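Local structure of diaminopimelate decarboxylase (Psychromonas ingrahamii, 4XG1) at residues L12-G16 / I32-T37; I38-Q43 / L71-S77; N282-T288 / Y367-T373. The protein probably catalyses the pyridoxal 5'-phosphate-dependent decarboxylation of meso-diaminopimelate to L-lysine, the last step of the diaminopimelate pathway, as a homodimer. One frame throughout, in Å; residues are numbered along the deposited sequence.

Contact 1. Residues L12-G16 / I32-T37; sequences LFVEG and IYSRAT. With TME (propane), chain S.
Glu15 lays its carboxylate over the first turn of the helix that starts at Arg35, where it takes the amide of Ala36. Its OE2 accepts from Ser34 OG at 2.6 Å and from Ala36 N at 2.7 Å; with chi1 m and chi2 t the chain is long enough to get there from Glu15, whose positive phi (45/-126) ends strand 12-14. Ser34 is the N-cap: in rotamer t, its OG accepts from Thr37 N at 2.8 Å. A serine cap thus serves one amide of the first turn, which has no helical carbonyl before it, and a glutamate from the turn after strand 12-14 another, an acid suiting the positive end of the helix dipole. Ala36 CB, small enough to admit the carboxylate, lies 3.2 Å from Glu15 OE2. Val14 CA is 6.7 Å from Ser34 CA. Behind this, Val14 rests its CG2 4.2 Å from Ile32 CG2. Arg35 leads away to salt bridges with Asp396 and Glu39. Propane C3 is 3.3 Å from Ala36 O. Val14 and Ile32 both also pack on Val19 of helix 19-26 and Val395 of strand 391-396.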
loop_
_atom_site.group_PDB
_atom_site.type_symbol
_atom_site.label_atom_id
_atom_site.label_comp_id
_atom_site.label_asym_id
_atom_site.label_seq_id
_atom_site.Cartn_x
_atom_site.Cartn_y
_atom_site.Cartn_z
ATOM N N LEU B 12 24.503 -12.852 11.959
ATOM C CA LEU B 12 23.087 -13.114 12.201
ATOM C C LEU B 12 22.619 -14.342 11.447
ATOM O O LEU B 12 22.942 -14.529 10.290
ATOM C CB LEU B 12 22.237 -11.901 11.824
ATOM C CG LEU B 12 20.727 -12.013 12.111
ATOM C CD1 LEU B 12 20.419 -11.991 13.606
ATOM C CD2 LEU B 12 19.992 -10.890 11.405
ATOM N N PHE B 13 21.867 -15.189 12.128
ATOM C CA PHE B 13 21.450 -16.447 11.563
ATOM C C PHE B 13 19.965 -16.525 11.629
ATOM O O PHE B 13 19.341 -15.928 12.485
ATOM C CB PHE B 13 21.981 -17.626 12.389
ATOM C CG PHE B 13 23.230 -18.268 11.825
ATOM C CD1 PHE B 13 24.384 -17.506 11.593
ATOM C CD2 PHE B 13 23.255 -19.634 11.538
ATOM C CE1 PHE B 13 25.528 -18.095 11.079
ATOM C CE2 PHE B 13 24.395 -20.218 11.013
ATOM C CZ PHE B 13 25.531 -19.455 10.794
ATOM N N VAL B 14 19.410 -17.285 10.711
ATOM C CA VAL B 14 18.020 -17.546 10.693
ATOM C C VAL B 14 17.950 -19.043 10.707
ATOM O O VAL B 14 18.374 -19.692 9.758
ATOM C CB VAL B 14 17.276 -16.937 9.453
ATOM C CG1 VAL B 14 18.053 -17.123 8.157
ATOM C CG2 VAL B 14 15.864 -17.525 9.345
ATOM N N GLU B 15 17.421 -19.582 11.802
ATOM C CA GLU B 15 17.522 -21.007 12.084
ATOM C C GLU B 15 18.989 -21.412 11.800
ATOM O O GLU B 15 19.916 -20.736 12.278
ATOM C CB GLU B 15 16.470 -21.765 11.287
ATOM C CG GLU B 15 15.066 -21.304 11.658
ATOM C CD GLU B 15 13.945 -22.140 11.068
ATOM O OE1 GLU B 15 14.219 -23.280 10.601
ATOM O OE2 GLU B 15 12.788 -21.654 11.059
ATOM N N GLY B 16 19.216 -22.408 10.962
ATOM C CA GLY B 16 20.564 -22.878 10.705
ATOM C C GLY B 16 21.402 -22.101 9.701
ATOM O O GLY B 16 22.558 -22.437 9.489
ATOM N N ILE B 32 12.472 -12.512 4.648
ATOM C CA ILE B 32 12.918 -13.826 5.069
ATOM C C ILE B 32 12.116 -14.319 6.235
ATOM O O ILE B 32 11.969 -13.599 7.230
ATOM C CB ILE B 32 14.402 -13.785 5.464
ATOM C CG1 ILE B 32 15.250 -13.457 4.241
ATOM C CG2 ILE B 32 14.860 -15.149 5.991
ATOM C CD1 ILE B 32 16.714 -13.234 4.539
ATOM N N TYR B 33 11.599 -15.527 6.117
ATOM C CA TYR B 33 10.699 -16.083 7.125
ATOM C C TYR B 33 11.275 -17.352 7.755
ATOM O O TYR B 33 11.899 -18.166 7.064
ATOM C CB TYR B 33 9.355 -16.425 6.508
ATOM C CG TYR B 33 8.659 -15.272 5.792
ATOM C CD1 TYR B 33 8.358 -14.091 6.441
ATOM C CD2 TYR B 33 8.298 -15.380 4.442
ATOM C CE1 TYR B 33 7.734 -13.054 5.779
ATOM C CE2 TYR B 33 7.690 -14.348 3.771
ATOM C CZ TYR B 33 7.403 -13.185 4.445
ATOM O OH TYR B 33 6.771 -12.156 3.776
ATOM N N SER B 34 11.074 -17.488 9.070
ATOM C CA SER B 34 11.433 -18.687 9.837
ATOM C C SER B 34 10.303 -19.666 9.908
ATOM O O SER B 34 9.297 -19.390 10.502
ATOM C CB SER B 34 11.815 -18.321 11.270
ATOM O OG SER B 34 11.751 -19.467 12.121
ATOM N N ARG B 35 10.472 -20.835 9.321
ATOM C CA ARG B 35 9.443 -21.892 9.440
ATOM C C ARG B 35 9.182 -22.289 10.899
ATOM O O ARG B 35 8.038 -22.423 11.322
ATOM C CB ARG B 35 9.869 -23.155 8.730
ATOM C CG ARG B 35 8.928 -24.278 9.086
ATOM C CD ARG B 35 9.262 -25.567 8.386
ATOM N NE ARG B 35 8.131 -26.486 8.528
ATOM C CZ ARG B 35 8.082 -27.711 8.009
ATOM N NH1 ARG B 35 9.110 -28.185 7.299
ATOM N NH2 ARG B 35 7.005 -28.459 8.202
ATOM N N ALA B 36 10.272 -22.463 11.652
ATOM C CA ALA B 36 10.183 -22.882 13.033
ATOM C C ALA B 36 9.432 -21.836 13.859
ATOM O O ALA B 36 8.567 -22.185 14.656
ATOM C CB ALA B 36 11.577 -23.093 13.613
ATOM N N THR B 37 9.756 -20.566 13.678
ATOM C CA THR B 37 9.075 -19.527 14.414
ATOM C C THR B 37 7.595 -19.501 14.105
ATOM O O THR B 37 6.792 -19.307 14.985
ATOM C CB THR B 37 9.639 -18.168 14.084
ATOM O OG1 THR B 37 11.061 -18.183 14.291
ATOM C CG2 THR B 37 8.983 -17.079 14.953
HETATM C C1 TME S . 9.427 -26.306 14.469
HETATM C C2 TME S . 8.740 -25.401 15.522
HETATM C C3 TME S . 9.687 -24.679 16.493
#

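Contact 2. Residues I38-Q43 / L71-S77; sequences IERHWQ and LMARMGS. With TME (propane), chain S.
Two helices of the pyridoxal-binding TIM-barrel domain, 35-49 and 66-74, pack here, and the second ends in a Schellman motif. Residues 38-43 are regular helix throughout; 71-74 is helix, Met75 still keeps helical angles (-78/3), and Gly76 is the first to leave, at positive phi (85/12), where a side chain would strike the preceding carbonyl. The motif's bonds are Ser77 N to Met72 O at 3.0 Å and Gly76 N to Ala73 O at 3.1 Å. The closest CA atoms are those of Glu39 and Leu71, 7.4 Å apart.

The main bump is Trp42 (chi1 t, chi2 92°), a broad plate that fills the hollow bounded by Met72, Met75 and Ser77. Met75 (m, t, m) lays its CB over one face of the indole and bends back so that its CE comes 3.6 Å from Trp42 CB, while Met72 (m, m, t) curls its SD to 3.7 Å from Trp42 CD1. Met75 SD lies 4.9 Å from the centroid of the Trp42 six-membered ring and Met72 SD 4.5 Å from that of the five-membered ring, both oblique Met-aromatic contacts; the flexible thioethers mould themselves to the flat ring. One turn earlier, Ile38 (m, t) fits between Leu71 and Met72, with its CD1 4.0 Å from Leu71 CD1 and its CG2 3.5 Å from Met72 CE. Glu39 turns its aliphatic part to the interface, CG 3.8 Å from Met75 SD, and its OE2 pairs with Arg35; Glu39 OE1 lies 3.3 Å from propane C1. Beyond the ring, Ser77 OG bonds to Ile56 O of strand 54-59 and stands 3.0 Å from Trp42 NE1.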
loop_
_atom_site.group_PDB
_atom_site.type_symbol
_atom_site.label_atom_id
_atom_site.label_comp_id
_atom_site.label_asym_id
_atom_site.label_seq_id
_atom_site.Cartn_x
_atom_site.Cartn_y
_atom_site.Cartn_z
ATOM N N ILE B 38 7.220 -19.715 12.844
ATOM C CA ILE B 38 5.800 -19.708 12.478
ATOM C C ILE B 38 5.068 -20.833 13.196
ATOM O O ILE B 38 3.971 -20.656 13.764
ATOM C CB ILE B 38 5.605 -19.875 10.952
ATOM C CG1 ILE B 38 6.119 -18.633 10.233
ATOM C CG2 ILE B 38 4.155 -20.092 10.603
ATOM C CD1 ILE B 38 6.364 -18.836 8.766
ATOM N N GLU B 39 5.674 -22.014 13.141
ATOM C CA GLU B 39 5.084 -23.214 13.729
ATOM C C GLU B 39 5.002 -23.077 15.252
ATOM O O GLU B 39 3.973 -23.294 15.842
ATOM C CB GLU B 39 5.898 -24.432 13.294
ATOM C CG GLU B 39 5.603 -24.768 11.835
ATOM C CD GLU B 39 6.355 -25.962 11.282
ATOM O OE1 GLU B 39 7.416 -26.343 11.846
ATOM O OE2 GLU B 39 5.891 -26.488 10.250
ATOM N N ARG B 40 6.084 -22.665 15.860
ATOM C CA ARG B 40 6.093 -22.482 17.291
ATOM C C ARG B 40 4.976 -21.548 17.700
ATOM O O ARG B 40 4.242 -21.843 18.651
ATOM C CB ARG B 40 7.411 -21.929 17.746
ATOM C CG ARG B 40 7.610 -21.987 19.228
ATOM C CD ARG B 40 8.994 -21.468 19.543
ATOM N NE ARG B 40 9.009 -20.014 19.604
ATOM C CZ ARG B 40 10.107 -19.248 19.596
ATOM N NH1 ARG B 40 11.328 -19.785 19.481
ATOM N NH2 ARG B 40 9.976 -17.921 19.702
ATOM N N HIS B 41 4.831 -20.435 16.977
ATOM C CA HIS B 41 3.848 -19.414 17.355
ATOM C C HIS B 41 2.418 -19.889 17.167
ATOM O O HIS B 41 1.567 -19.571 17.977
ATOM C CB HIS B 41 4.090 -18.098 16.629
ATOM C CG HIS B 41 5.212 -17.289 17.201
ATOM N ND1 HIS B 41 5.721 -16.187 16.561
ATOM C CD2 HIS B 41 5.943 -17.431 18.337
ATOM C CE1 HIS B 41 6.697 -15.663 17.290
ATOM N NE2 HIS B 41 6.865 -16.410 18.367
ATOM N N TRP B 42 2.158 -20.694 16.149
ATOM C CA TRP B 42 0.815 -21.225 15.957
ATOM C C TRP B 42 0.507 -22.233 17.060
ATOM O O TRP B 42 -0.591 -22.276 17.582
ATOM C CB TRP B 42 0.677 -21.901 14.603
ATOM C CG TRP B 42 -0.721 -22.361 14.317
ATOM C CD1 TRP B 42 -1.694 -21.673 13.665
ATOM C CD2 TRP B 42 -1.298 -23.625 14.668
ATOM N NE1 TRP B 42 -2.848 -22.434 13.566
ATOM C CE2 TRP B 42 -2.617 -23.633 14.186
ATOM C CE3 TRP B 42 -0.815 -24.756 15.348
ATOM C CZ2 TRP B 42 -3.444 -24.710 14.355
ATOM C CZ3 TRP B 42 -1.640 -25.825 15.512
ATOM C CH2 TRP B 42 -2.928 -25.810 15.011
ATOM N N GLN B 43 1.485 -23.083 17.375
ATOM C CA GLN B 43 1.338 -24.117 18.411
ATOM C C GLN B 43 1.151 -23.526 19.801
ATOM O O GLN B 43 0.283 -23.976 20.532
ATOM C CB GLN B 43 2.528 -25.081 18.397
ATOM C CG GLN B 43 2.215 -26.323 17.583
ATOM C CD GLN B 43 3.411 -26.857 16.844
ATOM O OE1 GLN B 43 4.555 -26.407 17.064
ATOM N NE2 GLN B 43 3.176 -27.871 16.013
ATOM N N LEU B 71 2.001 -24.166 5.642
ATOM C CA LEU B 71 2.484 -24.580 6.945
ATOM C C LEU B 71 1.330 -24.706 7.933
ATOM O O LEU B 71 1.245 -25.697 8.658
ATOM C CB LEU B 71 3.492 -23.602 7.501
ATOM C CG LEU B 71 4.829 -23.521 6.786
ATOM C CD1 LEU B 71 5.746 -22.570 7.558
ATOM C CD2 LEU B 71 5.472 -24.892 6.659
ATOM N N MET B 72 0.450 -23.716 7.964
ATOM C CA MET B 72 -0.671 -23.788 8.855
ATOM C C MET B 72 -1.549 -24.986 8.485
ATOM O O MET B 72 -2.040 -25.693 9.375
ATOM C CB MET B 72 -1.569 -22.553 8.775
ATOM C CG MET B 72 -0.908 -21.220 8.932
ATOM S SD MET B 72 -0.006 -20.949 10.445
ATOM C CE MET B 72 0.762 -19.443 9.910
ATOM N N ALA B 73 -1.828 -25.144 7.197
ATOM C CA ALA B 73 -2.746 -26.171 6.725
ATOM C C ALA B 73 -2.274 -27.586 7.154
ATOM O O ALA B 73 -3.080 -28.425 7.544
ATOM C CB ALA B 73 -2.901 -26.104 5.233
ATOM N N ARG B 74 -0.966 -27.802 7.147
ATOM C CA ARG B 74 -0.379 -29.057 7.579
ATOM C C ARG B 74 -0.589 -29.320 9.056
ATOM O O ARG B 74 -0.802 -30.478 9.458
ATOM C CB ARG B 74 1.120 -29.102 7.282
ATOM C CG ARG B 74 1.400 -29.327 5.817
ATOM C CD ARG B 74 2.855 -29.189 5.469
ATOM N NE ARG B 74 3.642 -30.109 6.262
ATOM C CZ ARG B 74 3.750 -31.411 5.987
ATOM N NH1 ARG B 74 3.121 -31.969 4.924
ATOM N NH2 ARG B 74 4.510 -32.153 6.775
ATOM N N MET B 75 -0.507 -28.271 9.866
ATOM C CA MET B 75 -0.735 -28.433 11.277
ATOM C C MET B 75 -2.209 -28.530 11.613
ATOM O O MET B 75 -2.557 -28.594 12.787
ATOM C CB MET B 75 -0.083 -27.312 12.040
ATOM C CG MET B 75 1.413 -27.323 11.919
ATOM S SD MET B 75 2.174 -26.008 12.883
ATOM C CE MET B 75 1.352 -24.561 12.199
ATOM N N GLY B 76 -3.076 -28.515 10.611
ATOM C CA GLY B 76 -4.515 -28.643 10.826
ATOM C C GLY B 76 -5.264 -27.358 11.148
ATOM O O GLY B 76 -6.487 -27.399 11.442
ATOM N N SER B 77 -4.594 -26.216 10.953
ATOM C CA SER B 77 -5.193 -24.924 11.173
ATOM C C SER B 77 -6.402 -24.589 10.353
ATOM O O SER B 77 -6.608 -25.067 9.241
ATOM C CB SER B 77 -4.179 -23.824 10.910
ATOM O OG SER B 77 -4.724 -22.544 11.224
HETATM C C1 TME S . 9.427 -26.306 14.469
HETATM C C2 TME S . 8.740 -25.401 15.522
HETATM C C3 TME S . 9.687 -24.679 16.493
#

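Contact 3. Residues N282-T288 / Y367-T373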
loop_
_atom_site.group_PDB
_atom_site.type_symbol
_atom_site.label_atom_id
_atom_site.label_comp_id
_atom_site.label_asym_id
_atom_site.label_seq_id
_atom_site.Cartn_x
_atom_site.Cartn_y
_atom_site.Cartn_z
ATOM N N ASN B 282 7.003 -11.526 14.214
ATOM C CA ASN B 282 8.425 -11.764 14.464
ATOM C C ASN B 282 8.922 -13.067 13.856
ATOM O O ASN B 282 10.084 -13.428 14.051
ATOM C CB ASN B 282 8.700 -11.699 15.953
ATOM C CG ASN B 282 8.653 -10.275 16.473
ATOM O OD1 ASN B 282 9.289 -9.380 15.913
ATOM N ND2 ASN B 282 7.890 -10.050 17.544
ATOM N N ALA B 283 8.074 -13.728 13.068
ATOM C CA ALA B 283 8.508 -14.841 12.209
ATOM C C ALA B 283 9.142 -14.403 10.881
ATOM O O ALA B 283 9.522 -15.269 10.094
ATOM C CB ALA B 283 7.362 -15.785 11.913
ATOM N N GLY B 284 9.299 -13.089 10.657
ATOM C CA GLY B 284 9.939 -12.605 9.445
ATOM C C GLY B 284 10.729 -11.325 9.611
ATOM O O GLY B 284 10.452 -10.519 10.476
ATOM N N VAL B 285 11.722 -11.164 8.744
ATOM C CA VAL B 285 12.440 -9.931 8.648
ATOM C C VAL B 285 12.510 -9.460 7.207
ATOM O O VAL B 285 12.205 -10.223 6.272
ATOM C CB VAL B 285 13.878 -10.083 9.181
ATOM C CG1 VAL B 285 13.823 -10.535 10.632
ATOM C CG2 VAL B 285 14.680 -11.080 8.365
ATOM N N LEU B 286 12.927 -8.209 7.034
ATOM C CA LEU B 286 13.178 -7.664 5.718
ATOM C C LEU B 286 14.608 -7.192 5.640
ATOM O O LEU B 286 15.039 -6.336 6.423
ATOM C CB LEU B 286 12.260 -6.491 5.446
ATOM C CG LEU B 286 12.490 -5.700 4.136
ATOM C CD1 LEU B 286 12.322 -6.596 2.931
ATOM C CD2 LEU B 286 11.542 -4.519 4.039
ATOM N N VAL B 287 15.352 -7.751 4.688
ATOM C CA VAL B 287 16.775 -7.448 4.554
ATOM C C VAL B 287 16.969 -6.458 3.429
ATOM O O VAL B 287 16.339 -6.599 2.373
ATOM C CB VAL B 287 17.572 -8.699 4.204
ATOM C CG1 VAL B 287 19.060 -8.393 4.264
ATOM C CG2 VAL B 287 17.205 -9.835 5.140
ATOM N N THR B 288 17.838 -5.481 3.644
ATOM C CA THR B 288 18.046 -4.453 2.664
ATOM C C THR B 288 19.505 -4.032 2.666
ATOM O O THR B 288 20.203 -4.177 3.654
ATOM C CB THR B 288 17.125 -3.260 2.941
ATOM O OG1 THR B 288 17.341 -2.236 1.963
ATOM C CG2 THR B 288 17.391 -2.702 4.314
ATOM N N TYR B 367 24.482 -4.699 4.707
ATOM C CA TYR B 367 23.127 -5.174 4.798
ATOM C C TYR B 367 22.505 -4.875 6.172
ATOM O O TYR B 367 23.129 -5.092 7.201
ATOM C CB TYR B 367 23.090 -6.676 4.579
ATOM C CG TYR B 367 23.359 -7.070 3.175
ATOM C CD1 TYR B 367 22.514 -6.666 2.155
ATOM C CD2 TYR B 367 24.431 -7.873 2.850
ATOM C CE1 TYR B 367 22.742 -7.032 0.837
ATOM C CE2 TYR B 367 24.672 -8.243 1.538
ATOM C CZ TYR B 367 23.818 -7.811 0.531
ATOM O OH TYR B 367 24.033 -8.169 -0.776
ATOM N N LEU B 368 21.268 -4.384 6.183
ATOM C CA LEU B 368 20.496 -4.195 7.412
ATOM C C LEU B 368 19.261 -5.065 7.415
ATOM O O LEU B 368 18.759 -5.452 6.388
ATOM C CB LEU B 368 20.066 -2.760 7.552
ATOM C CG LEU B 368 21.185 -1.750 7.710
ATOM C CD1 LEU B 368 20.659 -0.338 7.699
ATOM C CD2 LEU B 368 21.880 -2.034 9.022
ATOM N N VAL B 369 18.806 -5.389 8.605
ATOM C CA VAL B 369 17.696 -6.306 8.808
ATOM C C VAL B 369 16.662 -5.502 9.575
ATOM O O VAL B 369 16.966 -4.921 10.615
ATOM C CB VAL B 369 18.142 -7.526 9.622
ATOM C CG1 VAL B 369 16.970 -8.290 10.180
ATOM C CG2 VAL B 369 19.000 -8.434 8.770
ATOM N N ILE B 370 15.442 -5.470 9.047
ATOM C CA ILE B 370 14.320 -4.794 9.689
ATOM C C ILE B 370 13.525 -5.892 10.301
ATOM O O ILE B 370 13.062 -6.800 9.593
ATOM C CB ILE B 370 13.477 -4.063 8.656
ATOM C CG1 ILE B 370 14.396 -3.115 7.908
ATOM C CG2 ILE B 370 12.363 -3.273 9.302
ATOM C CD1 ILE B 370 13.865 -2.735 6.565
ATOM N N ARG B 371 13.375 -5.826 11.618
ATOM C CA ARG B 371 12.714 -6.902 12.312
ATOM C C ARG B 371 11.212 -6.720 12.359
ATOM O O ARG B 371 10.710 -5.621 12.175
ATOM C CB ARG B 371 13.275 -7.041 13.705
ATOM C CG ARG B 371 14.681 -7.614 13.718
ATOM C CD ARG B 371 15.154 -8.055 15.107
ATOM N NE ARG B 371 14.054 -8.522 15.958
ATOM C CZ ARG B 371 13.562 -9.767 16.008
ATOM N NH1 ARG B 371 14.068 -10.743 15.246
ATOM N NH2 ARG B 371 12.522 -10.023 16.820
ATOM N N SER B 372 10.509 -7.814 12.589
ATOM C CA SER B 372 9.098 -7.797 12.900
ATOM C C SER B 372 8.265 -7.417 11.720
ATOM O O SER B 372 7.294 -6.656 11.839
ATOM C CB SER B 372 8.800 -6.835 14.057
ATOM O OG SER B 372 9.741 -6.985 15.101
ATOM N N THR B 373 8.627 -7.948 10.572
ATOM C CA THR B 373 7.990 -7.567 9.338
ATOM C C THR B 373 7.258 -8.745 8.708
ATOM O O THR B 373 6.886 -8.711 7.545
ATOM C CB THR B 373 9.001 -7.017 8.335
ATOM O OG1 THR B 373 9.967 -8.023 8.057
ATOM C CG2 THR B 373 9.662 -5.792 8.848
HETATM O O HOH W 1 11.349 -10.446 13.186
#
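Strands 284-288 and 367-371 are antiparallel neighbours, their axes 4.6 Å apart at closest and their directions 153° apart, in the mixed sheet of the beta domain that accompanies the TIM barrel in this decarboxylase family.

Backbone bonds set the register. Leu286 and Ile370 form a hydrogen-bonded pair, Leu286 N to Ile370 O at 2.9 Å and Ile370 N to Leu286 O at 2.8 Å; two residues on, Thr288 N to Leu368 O (2.9 Å) and Leu368 N to Thr288 O (2.8 Å) repeat the pattern. Val287 and Val369 make the non-hydrogen-bonded pair between them, and Val287 CA reaches Leu368 O at 3.4 Å as a CA-H...O contact.

Apolar packing follows the alternation of the strands. Val285, Val287 and Val369 share one face, with Val285 CB 3.7 Å from Val369 CG1; beta-branched residues suit the extended backbone. Leu286, Ile370, Thr288 and Leu368 line the other, where Leu286 CD2 is 3.9 Å from Ile370 CD1.

Polar bonds hold the end where regular strand pairing gives way to turns. Gly284 O accepts from Thr373 N at 3.2 Å and from water 1 at 2.9 Å; Ser372 N donates to that water at 2.8 Å. Arg371 makes a salt bridge to Asp2, and at the far end Thr288 OG1 is hydrogen-bonded to Asp305. Last, Ser372, at positive phi, donates its OG to Asn282 OD1 at 2.6 Å.

From the N terminus, contact 1 closes first, bringing strand 12-14 and its following turn back to strand 30-34 and the start of helix 35-49. Contact 2 takes up the same helix one residue later and closes over strand 54-59, packing helix 35-49 against helix 66-74 on the outside of the barrel. Contact 3 closes a much longer loop, 282-288 to 367-373, in the beta domain. The three loops follow in series and none crosses another. Strand 30-34 pairs with strand 284-294, so contacts 1 and 3 share a sheet, with Ile32 packed on Val287. Ala283 touches both Thr37 and Ile38, joining the sheet to the barrel helix used by contacts 1 and 2.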